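Local atomic coordinates of putative NADH dehydrogenase/NAD(P)H nitroreductase (Bacteroides thetaiotaomicron VPI-5482, PDB entry 3KWK), a protein that binds flavin mononucleotide and, as a member of the nitroreductase family, probably acts as an oxidoreductase. Residues 123-128 and 145-150; 57-62 and 84-89; 19-24 and 118-123. All coordinates share one frame; numbering follows the deposited sequence. Where two conformers were deposited one is given.

Interaction 1: 123-128 and 145-150; sequences AAYPYE and LPLCVI. With FMN (flavin mononucleotide), chain B.
The methyl group of Ala124 lies over the backbone of strand 144-153, with Ala124 CB 3.5 Å from Pro146 O. The same methyl meets the proline ring, where Ala124 CB and Pro146 CB are 4.1 Å apart. Two backbone hydrogen bonds fix this placement. Ala124 N donates to Leu147 O over 3.0 Å, approaching 34° out of the carbonyl plane, and Tyr125 N donates to Pro146 O over 3.2 Å with an angle of 158° at the hydrogen. Consecutive amides thus meet consecutive carbonyls. On its other edge the strand carries a classic beta bulge, Leu147 and Cys148 both facing Val87. Leu147 O is gripped a second time by water 1, which also donates to Tyr125 O.

Tyr125 has CG anti to the backbone N (chi1 -180°), which brings the ring atom CD1 to 4.0 Å from Leu147 CD1; the two side chains cross obliquely. Pro126, joined through a cis peptide bond, sets its CB 3.7 Å above the centre of the Tyr125 ring, a CH-pi arrangement. The phenol reaches past the contact to Tyr98 of the second subunit through a hydrogen bond.

Ala123 and Cys148 form an antiparallel non-hydrogen-bonded pair with diverging side chains. On the flavin side, Ala123 N donates to FMN O4 over 3.1 Å, so the end of the strand reads the isoalloxazine carbonyl directly.

The loop then turns into helix 128-138, with Tyr127 as N-cap residue. That helix covers Pro146 with Met131 and Val134, helix 97-114 meets Leu147 through Cys101 and Ser102, and strand 83-90 takes the other edge of strand 144-153.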
loop_
_atom_site.group_PDB
_atom_site.type_symbol
_atom_site.label_atom_id
_atom_site.label_comp_id
_atom_site.label_asym_id
_atom_site.label_seq_id
_atom_site.Cartn_x
_atom_site.Cartn_y
_atom_site.Cartn_z
ATOM N N ALA A 123 -9.796 8.611 5.177
ATOM C CA ALA A 123 -9.733 7.675 6.303
ATOM C C ALA A 123 -11.090 7.408 6.874
ATOM O O ALA A 123 -11.861 8.332 7.109
ATOM C CB ALA A 123 -8.832 8.255 7.436
ATOM N N ALA A 124 -11.366 6.130 7.154
ATOM C CA ALA A 124 -12.427 5.735 8.079
ATOM C C ALA A 124 -11.659 5.335 9.362
ATOM O O ALA A 124 -11.418 6.188 10.232
ATOM C CB ALA A 124 -13.335 4.592 7.471
ATOM N N TYR A 125 -11.172 4.097 9.438
ATOM C CA TYR A 125 -10.080 3.754 10.377
ATOM C C TYR A 125 -8.970 4.824 10.283
ATOM O O TYR A 125 -8.600 5.231 9.178
ATOM C CB TYR A 125 -9.543 2.368 10.051
ATOM C CG TYR A 125 -8.412 1.918 10.968
ATOM C CD1 TYR A 125 -7.111 2.296 10.699
ATOM C CD2 TYR A 125 -8.664 1.216 12.145
ATOM C CE1 TYR A 125 -6.085 2.004 11.583
ATOM C CE2 TYR A 125 -7.669 0.873 12.995
ATOM C CZ TYR A 125 -6.371 1.260 12.732
ATOM O OH TYR A 125 -5.328 0.959 13.585
ATOM N N PRO A 126 -8.405 5.252 11.422
ATOM C CA PRO A 126 -8.586 4.776 12.779
ATOM C C PRO A 126 -9.678 5.485 13.612
ATOM O O PRO A 126 -9.706 5.342 14.837
ATOM C CB PRO A 126 -7.227 5.077 13.396
ATOM C CG PRO A 126 -6.806 6.364 12.781
ATOM C CD PRO A 126 -7.265 6.194 11.340
ATOM N N TYR A 127 -10.566 6.194 12.951
ATOM C CA TYR A 127 -11.538 6.993 13.649
ATOM C C TYR A 127 -12.797 6.212 13.869
ATOM O O TYR A 127 -13.514 5.883 12.902
ATOM C CB TYR A 127 -11.802 8.279 12.880
ATOM C CG TYR A 127 -10.608 9.141 12.640
ATOM C CD1 TYR A 127 -10.211 10.065 13.578
ATOM C CD2 TYR A 127 -9.903 9.068 11.462
ATOM C CE1 TYR A 127 -9.122 10.865 13.378
ATOM C CE2 TYR A 127 -8.814 9.864 11.242
ATOM C CZ TYR A 127 -8.446 10.790 12.204
ATOM O OH TYR A 127 -7.413 11.652 11.971
ATOM N N GLU A 128 -13.093 5.868 15.132
ATOM C CA GLU A 128 -14.228 4.989 15.389
ATOM C C GLU A 128 -15.552 5.550 14.913
ATOM O O GLU A 128 -16.417 4.813 14.425
ATOM C CB GLU A 128 -14.245 4.572 16.882
ATOM C CG GLU A 128 -13.037 3.668 17.199
ATOM C CD GLU A 128 -13.203 2.762 18.393
ATOM O OE1 GLU A 128 -13.675 3.255 19.444
ATOM O OE2 GLU A 128 -12.803 1.570 18.278
ATOM N N LEU A 145 -14.256 -4.350 9.149
ATOM C CA LEU A 145 -13.863 -3.014 9.562
ATOM C C LEU A 145 -13.462 -2.175 8.362
ATOM O O LEU A 145 -12.614 -2.592 7.582
ATOM C CB LEU A 145 -12.703 -3.094 10.566
ATOM C CG LEU A 145 -12.973 -3.975 11.776
ATOM C CD1 LEU A 145 -11.779 -3.885 12.732
ATOM C CD2 LEU A 145 -14.298 -3.654 12.507
ATOM N N PRO A 146 -13.987 -0.949 8.260
ATOM C CA PRO A 146 -13.641 -0.133 7.075
ATOM C C PRO A 146 -12.331 0.624 7.254
ATOM O O PRO A 146 -12.194 1.348 8.231
ATOM C CB PRO A 146 -14.833 0.842 6.966
ATOM C CG PRO A 146 -15.354 0.975 8.333
ATOM C CD PRO A 146 -15.071 -0.332 9.044
ATOM N N LEU A 147 -11.377 0.418 6.341
ATOM C CA LEU A 147 -10.142 1.149 6.351
ATOM C C LEU A 147 -10.336 2.553 5.787
ATOM O O LEU A 147 -9.981 3.519 6.434
ATOM C CB LEU A 147 -9.028 0.441 5.572
ATOM C CG LEU A 147 -7.735 1.224 5.452
ATOM C CD1 LEU A 147 -7.081 1.317 6.800
ATOM C CD2 LEU A 147 -6.771 0.550 4.434
ATOM N N CYS A 148 -10.917 2.655 4.600
ATOM C CA CYS A 148 -10.975 3.933 3.921
ATOM C C CYS A 148 -12.105 3.910 2.903
ATOM O O CYS A 148 -12.527 2.827 2.413
ATOM C CB CYS A 148 -9.604 4.284 3.298
ATOM S SG CYS A 148 -9.065 3.108 2.038
ATOM N N VAL A 149 -12.542 5.124 2.582
ATOM C CA VAL A 149 -13.525 5.382 1.569
ATOM C C VAL A 149 -12.790 6.075 0.434
ATOM O O VAL A 149 -12.153 7.125 0.632
ATOM C CB VAL A 149 -14.674 6.279 2.090
ATOM C CG1 VAL A 149 -15.643 6.560 0.955
ATOM C CG2 VAL A 149 -15.437 5.610 3.282
ATOM N N ILE A 150 -12.839 5.489 -0.751
ATOM C CA ILE A 150 -12.150 6.054 -1.913
ATOM C C ILE A 150 -13.152 6.549 -2.967
ATOM O O ILE A 150 -13.605 5.761 -3.824
ATOM C CB ILE A 150 -11.196 4.994 -2.553
ATOM C CG1 ILE A 150 -10.233 4.398 -1.532
ATOM C CG2 ILE A 150 -10.393 5.585 -3.759
ATOM C CD1 ILE A 150 -9.342 3.297 -2.099
HETATM N N1 FMN B . -7.459 12.928 2.006
HETATM C C2 FMN B . -8.693 13.452 2.259
HETATM O O2 FMN B . -9.150 14.319 1.493
HETATM N N3 FMN B . -9.423 13.035 3.361
HETATM C C4 FMN B . -8.951 12.094 4.251
HETATM O O4 FMN B . -9.659 11.735 5.242
HETATM C C4A FMN B . -7.685 11.564 3.989
HETATM N N5 FMN B . -7.128 10.627 4.850
HETATM C C5A FMN B . -5.982 9.966 4.501
HETATM C C6 FMN B . -5.535 8.912 5.311
HETATM C C7 FMN B . -4.402 8.209 4.928
HETATM C C7M FMN B . -3.867 7.038 5.769
HETATM C C8 FMN B . -3.708 8.528 3.777
HETATM C C8M FMN B . -2.487 7.720 3.416
HETATM C C9 FMN B . -4.143 9.581 2.991
HETATM C C9A FMN B . -5.289 10.308 3.344
HETATM N N10 FMN B . -5.737 11.393 2.586
HETATM C C10 FMN B . -6.946 11.962 2.868
HETATM C "C1'" FMN B . -4.993 11.800 1.369
HETATM C "C2'" FMN B . -3.754 12.613 1.736
HETATM O "O2'" FMN B . -4.114 13.920 2.194
HETATM C "C3'" FMN B . -2.751 12.670 0.566
HETATM O "O3'" FMN B . -2.253 11.365 0.273
HETATM C "C4'" FMN B . -1.533 13.587 0.874
HETATM O "O4'" FMN B . -1.983 14.946 0.969
HETATM C "C5'" FMN B . -0.415 13.467 -0.165
HETATM O "O5'" FMN B . -0.989 13.867 -1.406
HETATM P P FMN B . -0.996 12.867 -2.693
HETATM O O1P FMN B . -1.888 11.658 -2.351
HETATM O O2P FMN B . -1.618 13.803 -3.752
HETATM O O3P FMN B . 0.420 12.436 -3.020
HETATM O O HOH W 1 -7.470 5.003 6.655
#

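Interaction 2: 57-62 and 84-89; sequences VVVSDR and AIIVCG
Val57 and Ile86 are paired by two backbone hydrogen bonds, the first half of a set of four that joins the segments 57-62 and 84-89. Val57 N donates to Ile86 O over 3.0 Å and Ile86 N returns the bond to Val57 O over 2.8 Å, at 174° almost straight. The next hydrogen-bonded pair, Val59 with Ala84, repeats the pattern: Val59 N reaches Ala84 O over 2.8 Å at 176°, and Ala84 N donates to Val59 O over 3.0 Å. Val58 and Ile85 form the non-hydrogen-bonded pair between them. The short strand axes run 158° apart in direction and approach to 4.7 Å, as expected of antiparallel neighbours.

Weaker CA-H...O contacts fill the same seam. Ile85 CA faces Val57 O at 3.5 Å, and Val58 CA faces Ala84 O in the same way, so both carbonyls receive a second, softer partner.

Apolar contacts gather on the face of the sheet bearing Val57, Val59, Ala84 and Ile86. Val57 CB and Ile86 CB stand 4.1 Å apart. Ile86 has CG1 anti to the carbonyl carbon, and the branch runs diagonally to place its CD1 3.9 Å from Val59 CG2. Met68 of helix 62-71 and Thr138 of helix 128-138 pack on this face, while Val58 and Ile85 meet Leu39 of helix 32-43 on the opposite one.

The chemistry is therefore that of a sheet interior: the backbone supplies the polar bonding, branched aliphatic groups supply the packing, and through Val57 and Val58 the sheet continues into a parallel strand of the second subunit.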
loop_
_atom_site.group_PDB
_atom_site.type_symbol
_atom_site.label_atom_id
_atom_site.label_comp_id
_atom_site.label_asym_id
_atom_site.label_seq_id
_atom_site.Cartn_x
_atom_site.Cartn_y
_atom_site.Cartn_z
ATOM N N VAL A 57 -16.713 -2.619 -0.826
ATOM C CA VAL A 57 -18.107 -2.197 -1.075
ATOM C C VAL A 57 -18.022 -1.108 -2.142
ATOM O O VAL A 57 -17.433 -0.068 -1.931
ATOM C CB VAL A 57 -18.843 -1.714 0.172
ATOM C CG1 VAL A 57 -20.323 -1.378 -0.100
ATOM C CG2 VAL A 57 -18.744 -2.729 1.321
ATOM N N VAL A 58 -18.635 -1.379 -3.287
ATOM C CA VAL A 58 -18.730 -0.415 -4.371
ATOM C C VAL A 58 -20.025 0.333 -4.180
ATOM O O VAL A 58 -21.078 -0.275 -4.235
ATOM C CB VAL A 58 -18.741 -1.116 -5.751
ATOM C CG1 VAL A 58 -18.907 -0.034 -6.858
ATOM C CG2 VAL A 58 -17.476 -2.000 -5.884
ATOM N N VAL A 59 -19.951 1.633 -3.906
ATOM C CA VAL A 59 -21.136 2.417 -3.591
ATOM C C VAL A 59 -21.455 3.328 -4.791
ATOM O O VAL A 59 -20.648 4.199 -5.143
ATOM C CB VAL A 59 -20.983 3.268 -2.318
ATOM C CG1 VAL A 59 -22.254 4.098 -2.056
ATOM C CG2 VAL A 59 -20.687 2.364 -1.064
ATOM N N SER A 60 -22.634 3.135 -5.369
ATOM C CA SER A 60 -23.118 3.944 -6.488
ATOM C C SER A 60 -24.455 4.607 -6.186
ATOM O O SER A 60 -25.014 5.310 -7.057
ATOM C CB SER A 60 -23.295 3.038 -7.697
ATOM O OG SER A 60 -24.190 1.988 -7.370
ATOM N N ASP A 61 -25.026 4.323 -5.010
ATOM C CA ASP A 61 -26.271 4.916 -4.574
ATOM C C ASP A 61 -26.047 6.374 -4.113
ATOM O O ASP A 61 -25.348 6.641 -3.131
ATOM C CB ASP A 61 -26.890 4.100 -3.444
ATOM C CG ASP A 61 -28.242 4.660 -3.006
ATOM O OD1 ASP A 61 -28.296 5.645 -2.237
ATOM O OD2 ASP A 61 -29.267 4.132 -3.473
ATOM N N ARG A 62 -26.662 7.299 -4.856
ATOM C CA ARG A 62 -26.550 8.736 -4.640
ATOM C C ARG A 62 -26.858 9.106 -3.227
ATOM O O ARG A 62 -26.150 9.885 -2.599
ATOM C CB ARG A 62 -27.548 9.421 -5.601
ATOM C CG ARG A 62 -27.530 10.943 -5.572
ATOM C CD ARG A 62 -26.285 11.486 -6.241
ATOM N NE ARG A 62 -25.165 11.648 -5.325
ATOM C CZ ARG A 62 -23.894 11.401 -5.620
ATOM N NH1 ARG A 62 -23.550 10.907 -6.801
ATOM N NH2 ARG A 62 -22.950 11.631 -4.726
ATOM N N ALA A 84 -17.841 5.305 -5.132
ATOM C CA ALA A 84 -16.722 5.180 -4.194
ATOM C C ALA A 84 -16.496 3.709 -3.936
ATOM O O ALA A 84 -17.448 2.918 -4.053
ATOM C CB ALA A 84 -17.043 5.901 -2.866
ATOM N N ILE A 85 -15.248 3.329 -3.698
ATOM C CA ILE A 85 -14.942 1.983 -3.212
ATOM C C ILE A 85 -14.568 2.100 -1.750
ATOM O O ILE A 85 -13.677 2.899 -1.397
ATOM C CB ILE A 85 -13.787 1.333 -3.992
ATOM C CG1 ILE A 85 -14.232 1.108 -5.449
ATOM C CG2 ILE A 85 -13.366 -0.022 -3.346
ATOM C CD1 ILE A 85 -13.103 0.671 -6.380
ATOM N N ILE A 86 -15.254 1.324 -0.910
ATOM C CA ILE A 86 -14.958 1.254 0.504
ATOM C C ILE A 86 -14.095 0.031 0.741
ATOM O O ILE A 86 -14.534 -1.089 0.484
ATOM C CB ILE A 86 -16.219 1.234 1.357
ATOM C CG1 ILE A 86 -17.136 2.395 0.955
ATOM C CG2 ILE A 86 -15.833 1.296 2.860
ATOM C CD1 ILE A 86 -18.255 2.627 1.950
ATOM N N VAL A 87 -12.854 0.242 1.153
ATOM C CA VAL A 87 -11.917 -0.860 1.407
ATOM C C VAL A 87 -12.046 -1.280 2.853
ATOM O O VAL A 87 -11.807 -0.457 3.769
ATOM C CB VAL A 87 -10.437 -0.497 1.091
ATOM C CG1 VAL A 87 -9.517 -1.684 1.395
ATOM C CG2 VAL A 87 -10.286 0.065 -0.382
ATOM N N CYS A 88 -12.429 -2.526 3.087
ATOM C CA CYS A 88 -12.652 -3.047 4.421
ATOM C C CYS A 88 -11.810 -4.271 4.633
ATOM O O CYS A 88 -11.387 -4.911 3.688
ATOM C CB CYS A 88 -14.109 -3.472 4.631
ATOM S SG CYS A 88 -15.323 -2.214 4.224
ATOM N N GLY A 89 -11.642 -4.637 5.897
ATOM C CA GLY A 89 -10.895 -5.842 6.270
ATOM C C GLY A 89 -11.680 -6.738 7.200
ATOM O O GLY A 89 -12.343 -6.244 8.110
#

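Interaction 3: 19-24 and 118-123; sequences RKSVRT and GAVWTA. With FMN (flavin mononucleotide), chain B.
In the FMN pocket, Ser21 and Val22 of the loop 19-24 meet Ala119 and Val120 of the segment 118-123. Val22 N donates to Ala119 O over 2.9 Å, from 51° above the carbonyl plane. Val22 CB sits 3.7 Å from Gly118 CA, too near to accommodate a side chain there, while Val120 CG2 touches both Ser21 OG (3.8 Å) and FMN N1 (3.6 Å). Water 4 bridges Ser21 OG and Trp121 N.

The loop grips both ends of the cofactor. Ser21 N and OG bind the phosphate, the latter at 2.6 Å from FMN O1P, and Arg19 NH1 and NH2 reach O1P and O3P. Arg23, extended from CG to NE, donates from NE to FMN O2 over 2.8 Å and from NH2 to N1. Such positive charge would probably polarise the pyrimidine end of the flavin.

Trp121 turns one ring face to the dimethylbenzene end, FMN C7M lying 3.3 Å above its plane. An alanine here would remove the indole and would probably leave that end of the flavin without its flat cover, freer to shift.

A basic loop at the phosphate and a strand along the isoalloxazine form a cofactor site typical of the nitroreductase fold.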
loop_
_atom_site.group_PDB
_atom_site.type_symbol
_atom_site.label_atom_id
_atom_site.label_comp_id
_atom_site.label_asym_id
_atom_site.label_seq_id
_atom_site.Cartn_x
_atom_site.Cartn_y
_atom_site.Cartn_z
ATOM N N ARG A 19 0.782 9.417 -9.618
ATOM C CA ARG A 19 -0.407 9.341 -8.805
ATOM C C ARG A 19 -0.503 10.547 -7.849
ATOM O O ARG A 19 0.495 10.972 -7.245
ATOM C CB ARG A 19 -0.423 8.040 -7.983
ATOM C CG ARG A 19 -1.608 7.820 -7.083
ATOM C CD ARG A 19 -1.309 7.123 -5.744
ATOM N NE ARG A 19 -0.293 7.884 -5.001
ATOM C CZ ARG A 19 -0.525 9.019 -4.330
ATOM N NH1 ARG A 19 -1.767 9.480 -4.151
ATOM N NH2 ARG A 19 0.501 9.668 -3.794
ATOM N N LYS A 20 -1.702 11.086 -7.734
ATOM C CA LYS A 20 -1.988 12.109 -6.723
ATOM C C LYS A 20 -3.406 12.007 -6.248
ATOM O O LYS A 20 -4.229 11.346 -6.904
ATOM C CB LYS A 20 -1.674 13.528 -7.231
ATOM C CG LYS A 20 -2.743 14.233 -8.083
ATOM C CD LYS A 20 -3.004 13.526 -9.391
ATOM C CE LYS A 20 -1.931 13.713 -10.459
ATOM N NZ LYS A 20 -2.100 12.818 -11.679
ATOM N N SER A 21 -3.685 12.643 -5.110
ATOM C CA SER A 21 -5.033 12.655 -4.552
ATOM C C SER A 21 -5.879 13.628 -5.383
ATOM O O SER A 21 -5.505 14.808 -5.571
ATOM C CB SER A 21 -5.022 13.083 -3.104
ATOM O OG SER A 21 -4.484 12.045 -2.248
ATOM N N VAL A 22 -7.002 13.157 -5.922
ATOM C CA VAL A 22 -7.907 14.031 -6.683
ATOM C C VAL A 22 -9.249 14.071 -5.912
ATOM O O VAL A 22 -9.826 13.005 -5.591
ATOM C CB VAL A 22 -8.135 13.465 -8.084
ATOM C CG1 VAL A 22 -9.220 14.214 -8.836
ATOM C CG2 VAL A 22 -6.784 13.393 -8.915
ATOM N N ARG A 23 -9.708 15.290 -5.621
ATOM C CA ARG A 23 -10.852 15.545 -4.782
ATOM C C ARG A 23 -12.000 16.304 -5.430
ATOM O O ARG A 23 -12.977 16.698 -4.761
ATOM C CB ARG A 23 -10.404 16.347 -3.551
ATOM C CG ARG A 23 -9.277 15.673 -2.772
ATOM C CD ARG A 23 -8.962 16.408 -1.481
ATOM N NE ARG A 23 -8.037 15.645 -0.647
ATOM C CZ ARG A 23 -6.710 15.648 -0.781
ATOM N NH1 ARG A 23 -6.061 16.365 -1.694
ATOM N NH2 ARG A 23 -5.996 14.894 0.010
ATOM N N THR A 24 -11.905 16.488 -6.738
ATOM C CA THR A 24 -12.996 17.050 -7.537
ATOM C C THR A 24 -13.076 16.289 -8.847
ATOM O O THR A 24 -12.061 15.881 -9.417
ATOM C CB THR A 24 -12.821 18.535 -7.816
ATOM O OG1 THR A 24 -11.584 18.742 -8.496
ATOM C CG2 THR A 24 -12.903 19.419 -6.520
ATOM N N GLY A 118 -9.194 9.819 -11.309
ATOM C CA GLY A 118 -8.669 10.416 -10.089
ATOM C C GLY A 118 -9.356 9.748 -8.911
ATOM O O GLY A 118 -10.524 9.406 -8.978
ATOM N N ALA A 119 -8.626 9.621 -7.820
ATOM C CA ALA A 119 -9.189 9.061 -6.605
ATOM C C ALA A 119 -8.486 9.668 -5.402
ATOM O O ALA A 119 -7.417 10.277 -5.559
ATOM C CB ALA A 119 -9.015 7.550 -6.640
ATOM N N VAL A 120 -9.068 9.477 -4.214
ATOM C CA VAL A 120 -8.408 9.914 -2.972
ATOM C C VAL A 120 -8.780 8.934 -1.840
ATOM O O VAL A 120 -9.949 8.549 -1.696
ATOM C CB VAL A 120 -8.835 11.368 -2.607
ATOM C CG1 VAL A 120 -10.393 11.547 -2.490
ATOM C CG2 VAL A 120 -8.123 11.874 -1.329
ATOM N N TRP A 121 -7.765 8.587 -1.062
ATOM C CA TRP A 121 -7.957 7.828 0.174
ATOM C C TRP A 121 -8.509 8.759 1.222
ATOM O O TRP A 121 -7.858 9.737 1.581
ATOM C CB TRP A 121 -6.584 7.292 0.579
ATOM C CG TRP A 121 -6.462 6.512 1.881
ATOM C CD1 TRP A 121 -7.100 6.720 3.060
ATOM C CD2 TRP A 121 -5.537 5.458 2.091
ATOM N NE1 TRP A 121 -6.660 5.788 3.996
ATOM C CE2 TRP A 121 -5.714 4.996 3.418
ATOM C CE3 TRP A 121 -4.603 4.833 1.260
ATOM C CZ2 TRP A 121 -4.927 3.999 3.972
ATOM C CZ3 TRP A 121 -3.823 3.827 1.800
ATOM C CH2 TRP A 121 -4.022 3.402 3.135
ATOM N N THR A 122 -9.710 8.496 1.707
ATOM C CA THR A 122 -10.249 9.209 2.864
ATOM C C THR A 122 -10.378 8.234 4.038
ATOM O O THR A 122 -10.972 7.167 3.896
ATOM C CB THR A 122 -11.551 9.982 2.548
ATOM O OG1 THR A 122 -12.687 9.105 2.537
ATOM C CG2 THR A 122 -11.469 10.743 1.165
ATOM N N ALA A 123 -9.796 8.611 5.177
ATOM C CA ALA A 123 -9.733 7.675 6.303
ATOM C C ALA A 123 -11.090 7.408 6.874
ATOM O O ALA A 123 -11.861 8.332 7.109
ATOM C CB ALA A 123 -8.832 8.255 7.436
HETATM N N1 FMN B . -7.459 12.928 2.006
HETATM C C2 FMN B . -8.693 13.452 2.259
HETATM O O2 FMN B . -9.150 14.319 1.493
HETATM N N3 FMN B . -9.423 13.035 3.361
HETATM C C4 FMN B . -8.951 12.094 4.251
HETATM O O4 FMN B . -9.659 11.735 5.242
HETATM C C4A FMN B . -7.685 11.564 3.989
HETATM N N5 FMN B . -7.128 10.627 4.850
HETATM C C5A FMN B . -5.982 9.966 4.501
HETATM C C6 FMN B . -5.535 8.912 5.311
HETATM C C7 FMN B . -4.402 8.209 4.928
HETATM C C7M FMN B . -3.867 7.038 5.769
HETATM C C8 FMN B . -3.708 8.528 3.777
HETATM C C8M FMN B . -2.487 7.720 3.416
HETATM C C9 FMN B . -4.143 9.581 2.991
HETATM C C9A FMN B . -5.289 10.308 3.344
HETATM N N10 FMN B . -5.737 11.393 2.586
HETATM C C10 FMN B . -6.946 11.962 2.868
HETATM C "C1'" FMN B . -4.993 11.800 1.369
HETATM C "C2'" FMN B . -3.754 12.613 1.736
HETATM O "O2'" FMN B . -4.114 13.920 2.194
HETATM C "C3'" FMN B . -2.751 12.670 0.566
HETATM O "O3'" FMN B . -2.253 11.365 0.273
HETATM C "C4'" FMN B . -1.533 13.587 0.874
HETATM O "O4'" FMN B . -1.983 14.946 0.969
HETATM C "C5'" FMN B . -0.415 13.467 -0.165
HETATM O "O5'" FMN B . -0.989 13.867 -1.406
HETATM P P FMN B . -0.996 12.867 -2.693
HETATM O O1P FMN B . -1.888 11.658 -2.351
HETATM O O2P FMN B . -1.618 13.803 -3.752
HETATM O O3P FMN B . 0.420 12.436 -3.020
HETATM O O HOH W 2 -4.485 8.920 -5.098
HETATM O O HOH W 3 -5.753 10.006 -8.550
HETATM O O HOH W 4 -5.155 9.399 -2.130
#

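From the N terminus, the loop 19-24 waits until 118-123 for its partner, so interaction 3 closes the longest loop. Interaction 2 is nested within it, pairing 57-62 with 84-89 after helix 62-71 has been crossed. Interaction 1 follows in series, starting at Ala123, which it shares with interaction 3, and closing over helix 128-138. All three reach one antiparallel sheet ordered 54-59, 83-90, 144-153, 118-123: interaction 2 lies at one outer strand, interaction 3 at the other, and interaction 1 between them. Interactions 1 and 3 both meet FMN, interactions 1 and 2 are joined by backbone bonds, and each touches the second subunit.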